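Local coordinates for hypothetical nigD-like protein (Bacteroides caccae, PDB 3QWN), which is of unknown function but, as a NigD-like protein, probably acts as an immunity protein (antitoxin), at residues A[54-60]-A[72-78]; A[29-33]-A[107-111]; A[8-14]-A[161-165]. All blocks are in the same frame, centred on the assembly; numbering follows the deposited sequence.

Two all-beta domains joined in one chain must share an interface; two of the three contacts cross that interface, while contact 1 lies inside the barrel beside it. Contact 1 belongs to the N-terminal barrel, pairing strands 52-63 and 68-77. Contacts 2 and 3 connect that barrel to the three-stranded sheet 101-108, 111-120 and 158-167 of the C-terminal part. In sequence, contact 3 spans both others and contact 2 spans contact 1. Centres of contacts 1 and 3 lie about 8 Å apart; contact 2 is about 14 Å from each. R54 of contact 1 ties them together: its NH1 forms a 2.6 Å salt bridge with D31 OD1 of contact 2, and its NE bonds S165 OG of contact 3.

Contact 1: residues A[54-60]-A[72-78]; sequences RVMSNYE and IYSLQSL
M56 N donates to Q76 O at 2.8 Å and Q76 N returns to M56 O at 2.9 Å; two residues along, N58 N donates to S74 O at 3.1 Å and S74 N to N58 O at 3.0 Å. N58 O takes a second donor, Y73 N, at 2.7 Å, so that Y73 and S74 both face N58. S57 OG also donates to S74 O (2.9 Å), and Y73 OH to E60 OE2 (3.0 Å). A water bridges the other end, donating to R54 O (2.7 Å) and accepting from L78 N (3.0 Å). The strands are extended and antiparallel, their axes 4.5 Å apart at 178°; Y73, with phi/psi near -104/-32, leaves the extended region, and the register slips by one residue. Non-hydrogen-bonded pairs are S57 with L75 and, past the slip, Y59 with I72. L75 CD2, on the face of S57, Y59 and I72, also meets V55 CG2 at 3.7 Å. On the opposite face, that of M56, N58, S74 and Q76, the selenomethionine M56, all chi angles m, brings SE to 3.7 Å from L78 CD2. The side-chain ends of N58 and Y59 bond K11 O and E13, respectively, near the N-terminus. Overall, this is a beta hairpin carrying a classic beta bulge, part of the closed five-stranded barrel, strand order 1-2-3-5-4, of an OB fold.

Contact 2: residues A[29-33]-A[107-111]; sequences IPDNG and LGRGY
Residues 29-33 come off strand 25-30 and curl at D31 (phi/psi -72/-37) and N32 (-82/-22) before opening again at G33. Facing them, residues 107-111 form a tight hairpin: a type I' turn runs from G108 to Y111, with R109 (48/47) and G110 (82/6) at its corners, and is closed by G108 N to Y111 O at 2.9 Å and Y111 N to G108 O at 3.1 Å. The backbones stay apart, the nearest alpha carbons being D31 CA and R109 CA at 6.1 Å, and R109 bridges the gap. Its CA-to-CB bond points toward the other segment, with chi1 at -126° and chi2 t. D31 O accepts from both R109 NE (2.7 Å) and R109 NH2 (2.9 Å), near the guanidinium plane, while P30 O sits over one guanidinium face, 3.3 Å from R109 CZ. I29 CG2 approaches R109 NH1 at 3.6 Å. R109, through its two bonds to the single carbonyl D31 O, links the two domains here without pairing these segments as strands. The D31 carboxylate turns instead to a salt bridge with R54 of strand 52-63, and the contact lies at the surface, where the end of barrel strand 25-30 meets the hairpin between strands 101-108 and 111-120.

Contact 3: residues A[8-14]-A[161-165]; sequences PSVKLEF and RAYLS
Apolar and aromatic packing dominates this interface, which has no hydrogen bonds between its segments and buries 325 Å². Residues 161-165 are continuous strand; residues 8-14 approach as a lead-in that bends at S9 and is extended from V10 onward, becoming strand at E13. The backbones stand well apart, 8.0 Å between P8 CA and R161 CA and 8.4 Å between F14 CA and S165 CA, so side chains fill the space. CA-to-CB bonds of P8, L12 and F14 point across, as do those of R161, Y163 and S165. F14 (chi1 m, chi2 73°) and Y163 (chi1 m, chi2 -83°) bring F14 CZ to 3.9 Å from Y163 CD1, with centroids 6.0 Å apart and planes at 74°. L12 CD1 lies 3.9 Å from Y163 OH. Polar atoms meet apolar ones at both ends. S165 OG lies at the F14 ring edge, 3.3 Å from F14 CD2, its own bonds going to N113 and R54. P8, poorly ordered, lays CD over one face of the R161 guanidinium, 3.5 Å from R161 NE. Beyond the pair, W106 meets F14 edge-to-face and M56 packs on both aromatic residues. The result is a largely apolar, aromatic-centred domain interface, joining the N-terminal lead-in and first OB-barrel strand to strand 158-167 of the C-terminal domain.

Contact 1: residues A[54-60]-A[72-78]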
loop_
_atom_site.group_PDB
_atom_site.type_symbol
_atom_site.label_atom_id
_atom_site.label_comp_id
_atom_site.label_asym_id
_atom_site.label_seq_id
_atom_site.Cartn_x
_atom_site.Cartn_y
_atom_site.Cartn_z
ATOM N N ARG A 54 -8.507 -4.603 -0.853
ATOM C CA ARG A 54 -7.153 -4.464 -1.385
ATOM C C ARG A 54 -6.295 -5.370 -0.482
ATOM O O ARG A 54 -6.246 -5.129 0.727
ATOM C CB ARG A 54 -6.735 -2.985 -1.357
ATOM C CG ARG A 54 -5.324 -2.649 -1.849
ATOM C CD ARG A 54 -5.252 -2.743 -3.335
ATOM N NE ARG A 54 -3.964 -2.329 -3.900
ATOM C CZ ARG A 54 -3.655 -2.483 -5.185
ATOM N NH1 ARG A 54 -4.518 -3.054 -6.017
ATOM N NH2 ARG A 54 -2.471 -2.099 -5.642
ATOM N N VAL A 55 -5.686 -6.450 -1.046
ATOM C CA VAL A 55 -4.946 -7.458 -0.277
ATOM C C VAL A 55 -3.665 -7.900 -1.005
ATOM O O VAL A 55 -3.478 -7.592 -2.177
ATOM C CB VAL A 55 -5.870 -8.728 -0.025
ATOM C CG1 VAL A 55 -7.044 -8.429 0.909
ATOM C CG2 VAL A 55 -6.365 -9.347 -1.338
HETATM N N MSE A 56 -2.822 -8.693 -0.307
HETATM C CA MSE A 56 -1.653 -9.409 -0.842
HETATM C C MSE A 56 -2.093 -10.867 -1.148
HETATM O O MSE A 56 -2.850 -11.488 -0.386
HETATM C CB MSE A 56 -0.450 -9.378 0.120
HETATM C CG MSE A 56 0.047 -7.954 0.384
HETATM SE SE MSE A 56 0.486 -6.970 -1.269
HETATM C CE MSE A 56 1.932 -8.106 -1.908
ATOM N N SER A 57 -1.657 -11.406 -2.275
ATOM C CA SER A 57 -2.083 -12.758 -2.610
ATOM C C SER A 57 -1.072 -13.499 -3.436
ATOM O O SER A 57 -0.437 -12.937 -4.334
ATOM C CB SER A 57 -3.406 -12.708 -3.384
ATOM O OG SER A 57 -3.950 -13.976 -3.702
ATOM N N ASN A 58 -1.009 -14.801 -3.183
ATOM C CA ASN A 58 -0.343 -15.779 -4.009
ATOM C C ASN A 58 -1.472 -16.493 -4.750
ATOM O O ASN A 58 -2.344 -17.119 -4.134
ATOM C CB ASN A 58 0.549 -16.750 -3.238
ATOM C CG ASN A 58 1.267 -17.717 -4.150
ATOM O OD1 ASN A 58 0.844 -18.834 -4.339
ATOM N ND2 ASN A 58 2.297 -17.281 -4.822
ATOM N N TYR A 59 -1.490 -16.352 -6.063
ATOM C CA TYR A 59 -2.530 -16.950 -6.881
ATOM C C TYR A 59 -1.940 -17.309 -8.220
ATOM O O TYR A 59 -0.915 -16.748 -8.619
ATOM C CB TYR A 59 -3.720 -15.942 -7.055
ATOM C CG TYR A 59 -3.428 -14.824 -8.028
ATOM C CD1 TYR A 59 -2.695 -13.702 -7.639
ATOM C CD2 TYR A 59 -3.837 -14.905 -9.355
ATOM C CE1 TYR A 59 -2.424 -12.662 -8.534
ATOM C CE2 TYR A 59 -3.548 -13.883 -10.269
ATOM C CZ TYR A 59 -2.847 -12.761 -9.854
ATOM O OH TYR A 59 -2.564 -11.747 -10.750
ATOM N N GLU A 60 -2.653 -18.143 -8.975
ATOM C CA GLU A 60 -2.228 -18.399 -10.339
ATOM C C GLU A 60 -3.432 -18.306 -11.269
ATOM O O GLU A 60 -4.570 -18.519 -10.857
ATOM C CB GLU A 60 -1.462 -19.724 -10.481
ATOM C CG GLU A 60 -2.270 -20.999 -10.591
ATOM C CD GLU A 60 -1.392 -22.189 -10.922
ATOM O OE1 GLU A 60 -0.321 -21.996 -11.543
ATOM O OE2 GLU A 60 -1.796 -23.325 -10.579
ATOM N N ILE A 72 -6.554 -19.191 -5.836
ATOM C CA ILE A 72 -5.885 -18.471 -4.753
ATOM C C ILE A 72 -5.213 -19.462 -3.830
ATOM O O ILE A 72 -5.855 -20.371 -3.315
ATOM C CB ILE A 72 -6.867 -17.523 -3.984
ATOM C CG1 ILE A 72 -7.461 -16.462 -4.941
ATOM C CG2 ILE A 72 -6.201 -16.865 -2.751
ATOM C CD1 ILE A 72 -8.712 -15.772 -4.384
ATOM N N TYR A 73 -3.925 -19.249 -3.575
ATOM C CA TYR A 73 -3.132 -20.115 -2.689
ATOM C C TYR A 73 -2.902 -19.438 -1.345
ATOM O O TYR A 73 -2.838 -20.125 -0.339
ATOM C CB TYR A 73 -1.794 -20.514 -3.353
ATOM C CG TYR A 73 -2.036 -21.410 -4.555
ATOM C CD1 TYR A 73 -2.340 -22.763 -4.396
ATOM C CD2 TYR A 73 -2.015 -20.895 -5.847
ATOM C CE1 TYR A 73 -2.647 -23.570 -5.494
ATOM C CE2 TYR A 73 -2.290 -21.694 -6.945
ATOM C CZ TYR A 73 -2.615 -23.033 -6.771
ATOM O OH TYR A 73 -2.877 -23.825 -7.873
ATOM N N SER A 74 -2.789 -18.102 -1.313
ATOM C CA SER A 74 -2.645 -17.357 -0.042
ATOM C C SER A 74 -3.231 -15.972 -0.159
ATOM O O SER A 74 -3.301 -15.441 -1.244
ATOM C CB SER A 74 -1.204 -17.306 0.456
ATOM O OG SER A 74 -0.466 -16.301 -0.201
ATOM N N LEU A 75 -3.721 -15.446 0.947
ATOM C CA LEU A 75 -4.287 -14.110 1.092
ATOM C C LEU A 75 -3.865 -13.527 2.381
ATOM O O LEU A 75 -3.880 -14.220 3.396
ATOM C CB LEU A 75 -5.820 -14.096 1.072
ATOM C CG LEU A 75 -6.549 -14.230 -0.237
ATOM C CD1 LEU A 75 -8.053 -14.369 0.026
ATOM C CD2 LEU A 75 -6.283 -13.049 -1.180
ATOM N N GLN A 76 -3.509 -12.249 2.364
ATOM C CA GLN A 76 -3.210 -11.533 3.592
ATOM C C GLN A 76 -3.514 -10.057 3.397
ATOM O O GLN A 76 -3.559 -9.560 2.276
ATOM C CB GLN A 76 -1.788 -11.780 4.108
ATOM C CG GLN A 76 -0.701 -11.089 3.339
ATOM C CD GLN A 76 0.637 -11.510 3.866
ATOM O OE1 GLN A 76 1.033 -12.688 3.806
ATOM N NE2 GLN A 76 1.377 -10.544 4.355
ATOM N N SER A 77 -3.766 -9.382 4.485
ATOM C CA SER A 77 -4.087 -7.980 4.468
ATOM C C SER A 77 -2.860 -7.127 4.162
ATOM O O SER A 77 -1.703 -7.576 4.261
ATOM C CB SER A 77 -4.670 -7.586 5.817
ATOM O OG SER A 77 -3.676 -7.661 6.827
ATOM N N LEU A 78 -3.135 -5.887 3.782
ATOM C CA LEU A 78 -2.130 -4.856 3.587
ATOM C C LEU A 78 -2.679 -3.593 4.242
ATOM O O LEU A 78 -3.882 -3.539 4.572
ATOM C CB LEU A 78 -1.717 -4.661 2.113
ATOM C CG LEU A 78 -2.771 -4.392 1.039
ATOM C CD1 LEU A 78 -3.293 -2.991 1.115
ATOM C CD2 LEU A 78 -2.163 -4.514 -0.319
HETATM O O HOH W 1 -6.133 -5.578 3.367
#

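Contact 2: residues A[29-33]-A[107-111]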
loop_
_atom_site.group_PDB
_atom_site.type_symbol
_atom_site.label_atom_id
_atom_site.label_comp_id
_atom_site.label_asym_id
_atom_site.label_seq_id
_atom_site.Cartn_x
_atom_site.Cartn_y
_atom_site.Cartn_z
ATOM N N ILE A 29 -8.798 -9.239 -8.871
ATOM C CA ILE A 29 -8.503 -8.249 -9.908
ATOM C C ILE A 29 -7.037 -7.899 -9.790
ATOM O O ILE A 29 -6.631 -7.190 -8.860
ATOM C CB ILE A 29 -9.417 -6.997 -9.923
ATOM C CG1 ILE A 29 -10.899 -7.374 -9.706
ATOM C CG2 ILE A 29 -9.213 -6.222 -11.223
ATOM C CD1 ILE A 29 -11.714 -6.291 -9.366
ATOM N N PRO A 30 -6.213 -8.468 -10.702
ATOM C CA PRO A 30 -4.777 -8.147 -10.682
ATOM C C PRO A 30 -4.556 -6.678 -11.007
ATOM O O PRO A 30 -5.420 -6.045 -11.596
ATOM C CB PRO A 30 -4.189 -9.048 -11.781
ATOM C CG PRO A 30 -5.266 -9.994 -12.172
ATOM C CD PRO A 30 -6.557 -9.313 -11.868
ATOM N N ASP A 31 -3.413 -6.129 -10.620
ATOM C CA ASP A 31 -3.130 -4.732 -10.935
ATOM C C ASP A 31 -2.828 -4.577 -12.434
ATOM O O ASP A 31 -3.273 -3.620 -13.066
ATOM C CB ASP A 31 -1.956 -4.245 -10.073
ATOM C CG ASP A 31 -2.336 -3.661 -8.720
ATOM O OD1 ASP A 31 -3.520 -3.804 -8.316
ATOM O OD2 ASP A 31 -1.463 -3.031 -8.084
ATOM N N ASN A 32 -2.139 -5.584 -13.003
ATOM C CA ASN A 32 -1.665 -5.671 -14.388
ATOM C C ASN A 32 -2.726 -6.152 -15.414
ATOM O O ASN A 32 -2.560 -5.879 -16.600
ATOM C CB ASN A 32 -0.414 -6.593 -14.465
ATOM C CG ASN A 32 -0.463 -7.910 -13.664
ATOM O OD1 ASN A 32 -1.466 -8.647 -13.629
ATOM N ND2 ASN A 32 0.660 -8.269 -13.051
ATOM N N GLY A 33 -3.778 -6.844 -14.979
ATOM C CA GLY A 33 -4.776 -7.380 -15.896
ATOM C C GLY A 33 -6.228 -7.129 -15.562
ATOM O O GLY A 33 -6.563 -6.310 -14.699
ATOM N N LEU A 107 3.386 3.661 -8.564
ATOM C CA LEU A 107 1.993 4.045 -8.730
ATOM C C LEU A 107 1.267 2.917 -9.480
ATOM O O LEU A 107 1.817 2.345 -10.431
ATOM C CB LEU A 107 1.884 5.363 -9.491
ATOM C CG LEU A 107 2.374 6.626 -8.808
ATOM C CD1 LEU A 107 2.400 7.763 -9.801
ATOM C CD2 LEU A 107 1.507 6.989 -7.603
ATOM N N GLY A 108 0.069 2.586 -9.026
ATOM C CA GLY A 108 -0.719 1.563 -9.680
ATOM C C GLY A 108 -2.129 1.431 -9.161
ATOM O O GLY A 108 -2.342 1.345 -7.949
ATOM N N ARG A 109 -3.085 1.360 -10.101
ATOM C CA ARG A 109 -4.520 1.162 -9.888
ATOM C C ARG A 109 -5.139 2.068 -8.802
ATOM O O ARG A 109 -5.920 1.612 -7.965
ATOM C CB ARG A 109 -4.834 -0.321 -9.621
ATOM C CG ARG A 109 -5.902 -0.712 -10.637
ATOM C CD ARG A 109 -6.122 -2.170 -10.836
ATOM N NE ARG A 109 -5.675 -2.653 -12.145
ATOM C CZ ARG A 109 -6.470 -3.222 -13.047
ATOM N NH1 ARG A 109 -7.775 -3.337 -12.816
ATOM N NH2 ARG A 109 -5.969 -3.672 -14.192
ATOM N N GLY A 110 -4.818 3.350 -8.876
ATOM C CA GLY A 110 -5.341 4.363 -7.967
ATOM C C GLY A 110 -4.646 4.469 -6.629
ATOM O O GLY A 110 -5.092 5.226 -5.767
ATOM N N TYR A 111 -3.547 3.723 -6.442
ATOM C CA TYR A 111 -2.772 3.741 -5.207
ATOM C C TYR A 111 -1.284 4.057 -5.433
ATOM O O TYR A 111 -0.760 3.909 -6.550
ATOM C CB TYR A 111 -2.852 2.378 -4.532
ATOM C CG TYR A 111 -4.226 1.888 -4.158
ATOM C CD1 TYR A 111 -4.771 2.171 -2.908
ATOM C CD2 TYR A 111 -4.925 1.021 -4.992
ATOM C CE1 TYR A 111 -6.034 1.699 -2.541
ATOM C CE2 TYR A 111 -6.166 0.507 -4.623
ATOM C CZ TYR A 111 -6.714 0.839 -3.389
ATOM O OH TYR A 111 -7.925 0.291 -3.010
#

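Contact 3: residues A[8-14]-A[161-165]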
loop_
_atom_site.group_PDB
_atom_site.type_symbol
_atom_site.label_atom_id
_atom_site.label_comp_id
_atom_site.label_asym_id
_atom_site.label_seq_id
_atom_site.Cartn_x
_atom_site.Cartn_y
_atom_site.Cartn_z
ATOM N N PRO A 8 10.767 -13.144 0.806
ATOM C CA PRO A 8 9.791 -14.135 1.319
ATOM C C PRO A 8 9.703 -15.476 0.572
ATOM O O PRO A 8 9.988 -15.572 -0.628
ATOM C CB PRO A 8 8.448 -13.396 1.204
ATOM C CG PRO A 8 8.799 -11.979 1.272
ATOM C CD PRO A 8 10.097 -11.857 0.533
ATOM N N SER A 9 9.266 -16.509 1.323
ATOM C CA SER A 9 9.075 -17.891 0.877
ATOM C C SER A 9 8.022 -17.986 -0.252
ATOM O O SER A 9 8.231 -18.719 -1.232
ATOM C CB SER A 9 8.669 -18.772 2.059
ATOM N N VAL A 10 6.903 -17.233 -0.104
ATOM C CA VAL A 10 5.804 -17.174 -1.071
ATOM C C VAL A 10 5.815 -15.810 -1.771
ATOM O O VAL A 10 5.922 -14.768 -1.114
ATOM C CB VAL A 10 4.436 -17.459 -0.405
ATOM N N LYS A 11 5.730 -15.831 -3.110
ATOM C CA LYS A 11 5.674 -14.641 -3.952
ATOM C C LYS A 11 4.251 -14.061 -3.853
ATOM O O LYS A 11 3.274 -14.764 -4.112
ATOM C CB LYS A 11 6.067 -14.991 -5.406
ATOM C CG LYS A 11 6.473 -13.784 -6.254
ATOM N N LEU A 12 4.134 -12.796 -3.431
ATOM C CA LEU A 12 2.864 -12.111 -3.211
ATOM C C LEU A 12 2.672 -10.947 -4.144
ATOM O O LEU A 12 3.607 -10.208 -4.406
ATOM C CB LEU A 12 2.803 -11.609 -1.765
ATOM C CG LEU A 12 2.747 -12.662 -0.649
ATOM C CD1 LEU A 12 2.740 -11.981 0.699
ATOM C CD2 LEU A 12 1.501 -13.547 -0.767
ATOM N N GLU A 13 1.462 -10.756 -4.612
ATOM C CA GLU A 13 1.084 -9.646 -5.490
ATOM C C GLU A 13 0.012 -8.758 -4.842
ATOM O O GLU A 13 -0.799 -9.260 -4.074
ATOM C CB GLU A 13 0.495 -10.191 -6.788
ATOM C CG GLU A 13 1.474 -10.553 -7.888
ATOM C CD GLU A 13 0.783 -11.015 -9.163
ATOM O OE1 GLU A 13 -0.078 -10.272 -9.712
ATOM O OE2 GLU A 13 1.067 -12.168 -9.568
ATOM N N PHE A 14 -0.015 -7.469 -5.194
ATOM C CA PHE A 14 -1.040 -6.491 -4.812
ATOM C C PHE A 14 -2.210 -6.747 -5.721
ATOM O O PHE A 14 -2.056 -6.663 -6.946
ATOM C CB PHE A 14 -0.510 -5.024 -4.992
ATOM C CG PHE A 14 0.500 -4.546 -3.970
ATOM C CD1 PHE A 14 1.810 -5.021 -3.981
ATOM C CD2 PHE A 14 0.138 -3.628 -2.984
ATOM C CE1 PHE A 14 2.726 -4.616 -2.999
ATOM C CE2 PHE A 14 1.066 -3.203 -2.023
ATOM C CZ PHE A 14 2.358 -3.681 -2.053
ATOM N N ARG A 161 8.701 -7.999 5.770
ATOM C CA ARG A 161 8.128 -7.081 4.798
ATOM C C ARG A 161 6.790 -6.595 5.247
ATOM O O ARG A 161 6.044 -7.327 5.917
ATOM C CB ARG A 161 7.964 -7.752 3.435
ATOM C CG ARG A 161 9.278 -7.872 2.682
ATOM C CD ARG A 161 9.065 -8.365 1.282
ATOM N NE ARG A 161 10.326 -8.332 0.544
ATOM C CZ ARG A 161 10.426 -8.470 -0.768
ATOM N NH1 ARG A 161 9.336 -8.646 -1.509
ATOM N NH2 ARG A 161 11.611 -8.408 -1.357
ATOM N N ALA A 162 6.486 -5.350 4.890
ATOM C CA ALA A 162 5.197 -4.704 5.115
ATOM C C ALA A 162 4.722 -4.180 3.780
ATOM O O ALA A 162 5.529 -3.817 2.930
ATOM C CB ALA A 162 5.298 -3.613 6.149
ATOM N N TYR A 163 3.417 -4.203 3.578
ATOM C CA TYR A 163 2.818 -3.814 2.317
ATOM C C TYR A 163 1.829 -2.689 2.536
ATOM O O TYR A 163 0.920 -2.833 3.333
ATOM C CB TYR A 163 2.133 -5.045 1.680
ATOM C CG TYR A 163 3.079 -6.216 1.527
ATOM C CD1 TYR A 163 3.938 -6.311 0.430
ATOM C CD2 TYR A 163 3.138 -7.224 2.493
ATOM C CE1 TYR A 163 4.812 -7.399 0.284
ATOM C CE2 TYR A 163 4.020 -8.306 2.364
ATOM C CZ TYR A 163 4.831 -8.404 1.248
ATOM O OH TYR A 163 5.663 -9.496 1.123
ATOM N N LEU A 164 2.019 -1.570 1.823
ATOM C CA LEU A 164 1.147 -0.400 1.888
ATOM C C LEU A 164 0.574 -0.053 0.505
ATOM O O LEU A 164 1.277 -0.116 -0.485
ATOM C CB LEU A 164 1.934 0.821 2.433
ATOM C CG LEU A 164 1.998 1.010 3.952
ATOM C CD1 LEU A 164 2.907 -0.028 4.628
ATOM C CD2 LEU A 164 2.493 2.365 4.275
ATOM N N SER A 165 -0.694 0.340 0.454
ATOM C CA SER A 165 -1.363 0.814 -0.752
ATOM C C SER A 165 -2.041 2.090 -0.343
ATOM O O SER A 165 -3.048 2.041 0.369
ATOM C CB SER A 165 -2.347 -0.218 -1.296
ATOM O OG SER A 165 -1.801 -0.987 -2.353
#